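Long-range contact in glycosyltransferase Gtf1 (Streptococcus pneumoniae, PDB 4PQG), which belongs to the glycosyltransferases of the GT-B fold and carries an extended beta-sheet domain of the GtfA type: residues N437-L449 with E475-I488. Numbering follows the deposited sequence.
Sequences NQTFIEDGQNGYL and ENRLEAMRAYSYQI
The side-chain amide of Asn-446 meets Ser-485 and Ile-488 of helix 478-489 while the end of helix 436-440 and the loop after it hold it. Its ND2 donates to Phe-440 O at 2.8 Å, nearly straight at 159° and in the carbonyl plane, and the same nitrogen gives a weak second bond to Ser-485 OG at 3.4 Å. OD1 accepts from the backbone N of Glu-442, so both ends of the amide are engaged and its rotation is fixed. With chi1 at 76°, CG sits between the backbone N and the carbonyl carbon, which carries the amide back over the 441-446 turn. Ile-488 CD1 presses on this amide, 3.4 Å from Asn-446 CG, and also touches Glu-442 CG. Ser-485 OG is itself bonded to Leu-426 O, tying the helix to the approach to strand 428-431. The contact thus packs helix 478-489 against the loop leading into strand 447-450, an outermost strand of the six-stranded parallel sheet in a Rossmann-like domain of the GT-B fold. Further along, Gln-445 CB stands over the centre of the Tyr-484 ring, 3.6 Å from its centroid and 3° off the normal, a CH-pi contact. Glu-442 CG comes within 3.5 Å of Tyr-484 CE2, the two side chains crossing at about a right angle. Gln-445 O receives a CA-H...O contact from Met-481 CA at 3.3 Å. Beyond CG the Met-481 chain is extended, running past Gly-447 and setting CE over one face of the Tyr-448 ring, 3.6 Å from CZ, a CH-pi contact; the sulfur lies above the ring at a greater distance, a Met-aromatic contact. Lys-468 makes a cation-pi contact with that ring. Water 1 joins Tyr-448 OH to Glu-475 OE1, which also bonds to Gln-471 NE2.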
# COMPACT_ATOMS: atom_id res chain seq x y z
N ASN A 437 14.25 8.56 -9.69
CA ASN A 437 14.53 8.90 -11.08
C ASN A 437 16.02 8.97 -11.34
O ASN A 437 16.50 8.54 -12.38
CB ASN A 437 13.87 10.23 -11.46
CG ASN A 437 12.40 10.08 -11.80
OD1 ASN A 437 11.80 9.02 -11.61
ND2 ASN A 437 11.81 11.15 -12.31
N GLN A 438 16.75 9.51 -10.38
CA GLN A 438 18.20 9.61 -10.48
C GLN A 438 18.89 8.25 -10.30
O GLN A 438 20.00 8.07 -10.80
CB GLN A 438 18.73 10.67 -9.52
CG GLN A 438 18.31 12.08 -9.92
CD GLN A 438 18.45 13.10 -8.80
OE1 GLN A 438 18.74 12.75 -7.65
NE2 GLN A 438 18.23 14.37 -9.14
N THR A 439 18.23 7.32 -9.62
CA THR A 439 18.69 5.92 -9.53
C THR A 439 18.43 5.12 -10.84
O THR A 439 19.30 4.37 -11.31
CB THR A 439 18.03 5.18 -8.32
OG1 THR A 439 18.34 5.88 -7.11
CG2 THR A 439 18.58 3.78 -8.17
N PHE A 440 17.25 5.28 -11.42
CA PHE A 440 16.84 4.40 -12.52
C PHE A 440 17.00 4.94 -13.95
O PHE A 440 16.89 4.16 -14.90
CB PHE A 440 15.40 3.91 -12.32
CG PHE A 440 15.23 3.06 -11.09
CD1 PHE A 440 15.87 1.83 -10.99
CD2 PHE A 440 14.46 3.51 -10.03
CE1 PHE A 440 15.72 1.05 -9.85
CE2 PHE A 440 14.31 2.73 -8.88
CZ PHE A 440 14.94 1.50 -8.80
N ILE A 441 17.25 6.24 -14.10
CA ILE A 441 17.39 6.86 -15.42
C ILE A 441 18.82 7.39 -15.60
O ILE A 441 19.30 8.21 -14.82
CB ILE A 441 16.38 8.02 -15.66
CG1 ILE A 441 14.97 7.61 -15.24
CG2 ILE A 441 16.40 8.46 -17.12
CD1 ILE A 441 13.93 8.71 -15.42
N GLU A 442 19.49 6.87 -16.64
CA GLU A 442 20.77 7.42 -17.12
C GLU A 442 20.46 8.28 -18.32
O GLU A 442 20.16 7.75 -19.40
CB GLU A 442 21.70 6.29 -17.57
CG GLU A 442 22.10 5.32 -16.48
CD GLU A 442 23.41 5.66 -15.83
OE1 GLU A 442 24.07 6.64 -16.26
OE2 GLU A 442 23.79 4.94 -14.88
N ASP A 443 20.50 9.60 -18.15
CA ASP A 443 20.05 10.50 -19.20
C ASP A 443 20.75 10.19 -20.51
O ASP A 443 21.98 10.16 -20.57
CB ASP A 443 20.28 11.96 -18.82
CG ASP A 443 19.68 12.92 -19.84
OD1 ASP A 443 18.49 12.75 -20.19
OD2 ASP A 443 20.39 13.84 -20.31
N GLY A 444 19.96 9.95 -21.55
CA GLY A 444 20.48 9.69 -22.88
C GLY A 444 20.88 8.25 -23.13
O GLY A 444 21.20 7.90 -24.26
N GLN A 445 20.89 7.42 -22.08
CA GLN A 445 21.30 6.02 -22.21
C GLN A 445 20.11 5.08 -22.11
O GLN A 445 19.98 4.17 -22.93
CB GLN A 445 22.35 5.64 -21.15
CG GLN A 445 23.66 6.43 -21.19
CD GLN A 445 24.46 6.24 -22.47
OE1 GLN A 445 24.33 5.22 -23.17
NE2 GLN A 445 25.30 7.22 -22.79
N ASN A 446 19.26 5.27 -21.10
CA ASN A 446 18.04 4.46 -21.02
C ASN A 446 16.77 5.30 -21.02
O ASN A 446 15.70 4.84 -20.60
CB ASN A 446 18.09 3.46 -19.84
CG ASN A 446 17.85 4.13 -18.50
OD1 ASN A 446 18.43 5.18 -18.20
ND2 ASN A 446 17.00 3.51 -17.67
N GLY A 447 16.87 6.52 -21.51
CA GLY A 447 15.74 7.44 -21.52
C GLY A 447 16.26 8.84 -21.31
O GLY A 447 17.39 9.16 -21.71
N TYR A 448 15.43 9.66 -20.68
CA TYR A 448 15.76 11.07 -20.46
C TYR A 448 15.35 11.61 -19.09
O TYR A 448 14.26 11.32 -18.60
CB TYR A 448 15.08 11.94 -21.49
CG TYR A 448 15.43 11.64 -22.92
CD1 TYR A 448 16.73 11.87 -23.42
CD2 TYR A 448 14.46 11.16 -23.80
CE1 TYR A 448 17.03 11.60 -24.75
CE2 TYR A 448 14.75 10.91 -25.12
CZ TYR A 448 16.04 11.13 -25.59
OH TYR A 448 16.30 10.86 -26.91
N LEU A 449 16.24 12.40 -18.50
CA LEU A 449 15.92 13.17 -17.34
C LEU A 449 15.59 14.60 -17.78
O LEU A 449 16.37 15.25 -18.44
CB LEU A 449 17.09 13.16 -16.35
CG LEU A 449 17.31 11.85 -15.57
CD1 LEU A 449 18.64 11.89 -14.84
CD2 LEU A 449 16.18 11.58 -14.60
N GLU A 475 14.95 9.97 -33.23
CA GLU A 475 16.37 9.61 -33.25
C GLU A 475 16.62 8.10 -33.09
O GLU A 475 17.76 7.68 -32.88
CB GLU A 475 17.16 10.41 -32.20
CG GLU A 475 16.96 11.92 -32.30
CD GLU A 475 17.92 12.71 -31.43
OE1 GLU A 475 18.49 12.15 -30.48
OE2 GLU A 475 18.10 13.92 -31.70
N ASN A 476 15.55 7.31 -33.20
CA ASN A 476 15.65 5.84 -33.19
C ASN A 476 16.36 5.27 -31.97
O ASN A 476 17.21 4.39 -32.11
CB ASN A 476 16.36 5.35 -34.46
CG ASN A 476 15.42 4.67 -35.41
OD1 ASN A 476 14.71 5.33 -36.19
ND2 ASN A 476 15.39 3.34 -35.37
N ARG A 477 16.03 5.78 -30.79
CA ARG A 477 16.79 5.43 -29.59
C ARG A 477 16.25 4.19 -28.84
O ARG A 477 16.89 3.70 -27.91
CB ARG A 477 16.92 6.63 -28.64
CG ARG A 477 17.46 7.91 -29.29
CD ARG A 477 18.98 7.93 -29.39
NE ARG A 477 19.61 7.85 -28.08
CZ ARG A 477 20.34 6.83 -27.65
NH1 ARG A 477 20.58 5.79 -28.44
NH2 ARG A 477 20.86 6.84 -26.43
N LEU A 478 15.10 3.68 -29.27
CA LEU A 478 14.35 2.68 -28.50
C LEU A 478 15.11 1.37 -28.21
O LEU A 478 15.16 0.92 -27.06
CB LEU A 478 12.98 2.40 -29.12
CG LEU A 478 12.11 1.33 -28.43
CD1 LEU A 478 11.68 1.76 -27.02
CD2 LEU A 478 10.91 0.97 -29.28
N GLU A 479 15.71 0.76 -29.24
CA GLU A 479 16.50 -0.46 -29.04
C GLU A 479 17.63 -0.29 -28.04
O GLU A 479 17.74 -1.07 -27.08
CB GLU A 479 17.07 -0.98 -30.36
CG GLU A 479 16.08 -1.75 -31.22
CD GLU A 479 16.77 -2.64 -32.25
OE1 GLU A 479 18.01 -2.56 -32.40
OE2 GLU A 479 16.06 -3.43 -32.92
N ALA A 480 18.46 0.73 -28.24
CA ALA A 480 19.60 0.98 -27.36
C ALA A 480 19.15 1.29 -25.91
O ALA A 480 19.77 0.83 -24.94
CB ALA A 480 20.45 2.12 -27.90
N MET A 481 18.09 2.08 -25.77
CA MET A 481 17.58 2.47 -24.45
C MET A 481 16.97 1.30 -23.66
O MET A 481 17.27 1.11 -22.48
CB MET A 481 16.56 3.59 -24.59
CG MET A 481 17.21 4.95 -24.79
SD MET A 481 15.98 6.23 -25.01
CE MET A 481 17.02 7.68 -24.99
N ARG A 482 16.13 0.51 -24.32
CA ARG A 482 15.65 -0.74 -23.72
C ARG A 482 16.80 -1.61 -23.22
O ARG A 482 16.78 -2.08 -22.07
CB ARG A 482 14.76 -1.50 -24.71
CG ARG A 482 14.60 -2.98 -24.40
CD ARG A 482 13.49 -3.62 -25.21
NE ARG A 482 13.78 -3.61 -26.65
CZ ARG A 482 13.07 -2.94 -27.56
NH1 ARG A 482 13.42 -3.01 -28.84
NH2 ARG A 482 12.04 -2.19 -27.21
N ALA A 483 17.83 -1.79 -24.05
CA ALA A 483 18.95 -2.65 -23.70
C ALA A 483 19.67 -2.12 -22.47
O ALA A 483 20.07 -2.87 -21.58
CB ALA A 483 19.91 -2.78 -24.88
N TYR A 484 19.78 -0.79 -22.41
CA TYR A 484 20.39 -0.15 -21.27
C TYR A 484 19.54 -0.26 -19.99
O TYR A 484 20.09 -0.38 -18.89
CB TYR A 484 20.72 1.31 -21.60
CG TYR A 484 21.90 1.82 -20.83
CD1 TYR A 484 23.19 1.83 -21.40
CD2 TYR A 484 21.75 2.28 -19.52
CE1 TYR A 484 24.28 2.29 -20.68
CE2 TYR A 484 22.83 2.74 -18.79
CZ TYR A 484 24.09 2.74 -19.37
OH TYR A 484 25.15 3.21 -18.65
N SER A 485 18.21 -0.23 -20.13
CA SER A 485 17.30 -0.44 -18.98
C SER A 485 17.52 -1.81 -18.34
O SER A 485 17.71 -1.91 -17.12
CB SER A 485 15.83 -0.29 -19.38
OG SER A 485 15.45 1.08 -19.44
N TYR A 486 17.50 -2.86 -19.16
CA TYR A 486 17.85 -4.22 -18.71
C TYR A 486 19.21 -4.26 -18.03
O TYR A 486 19.39 -4.93 -16.99
CB TYR A 486 17.86 -5.16 -19.91
CG TYR A 486 16.51 -5.59 -20.42
CD1 TYR A 486 15.56 -6.15 -19.56
CD2 TYR A 486 16.18 -5.49 -21.78
CE1 TYR A 486 14.32 -6.57 -20.03
CE2 TYR A 486 14.95 -5.91 -22.26
CZ TYR A 486 14.02 -6.45 -21.37
OH TYR A 486 12.79 -6.87 -21.83
N GLN A 487 20.18 -3.53 -18.59
CA GLN A 487 21.50 -3.45 -17.98
C GLN A 487 21.45 -2.83 -16.57
O GLN A 487 22.00 -3.40 -15.61
CB GLN A 487 22.48 -2.69 -18.88
CG GLN A 487 23.92 -2.70 -18.41
CD GLN A 487 24.80 -1.80 -19.27
OE1 GLN A 487 24.86 -1.97 -20.49
NE2 GLN A 487 25.46 -0.83 -18.63
N ILE A 488 20.78 -1.69 -16.44
CA ILE A 488 20.61 -1.09 -15.11
C ILE A 488 19.89 -2.07 -14.17
O ILE A 488 20.29 -2.24 -13.01
CB ILE A 488 19.85 0.26 -15.15
CG1 ILE A 488 20.73 1.35 -15.81
CG2 ILE A 488 19.39 0.66 -13.74
CD1 ILE A 488 19.97 2.57 -16.28
O HOH W 1 18.81 11.27 -27.62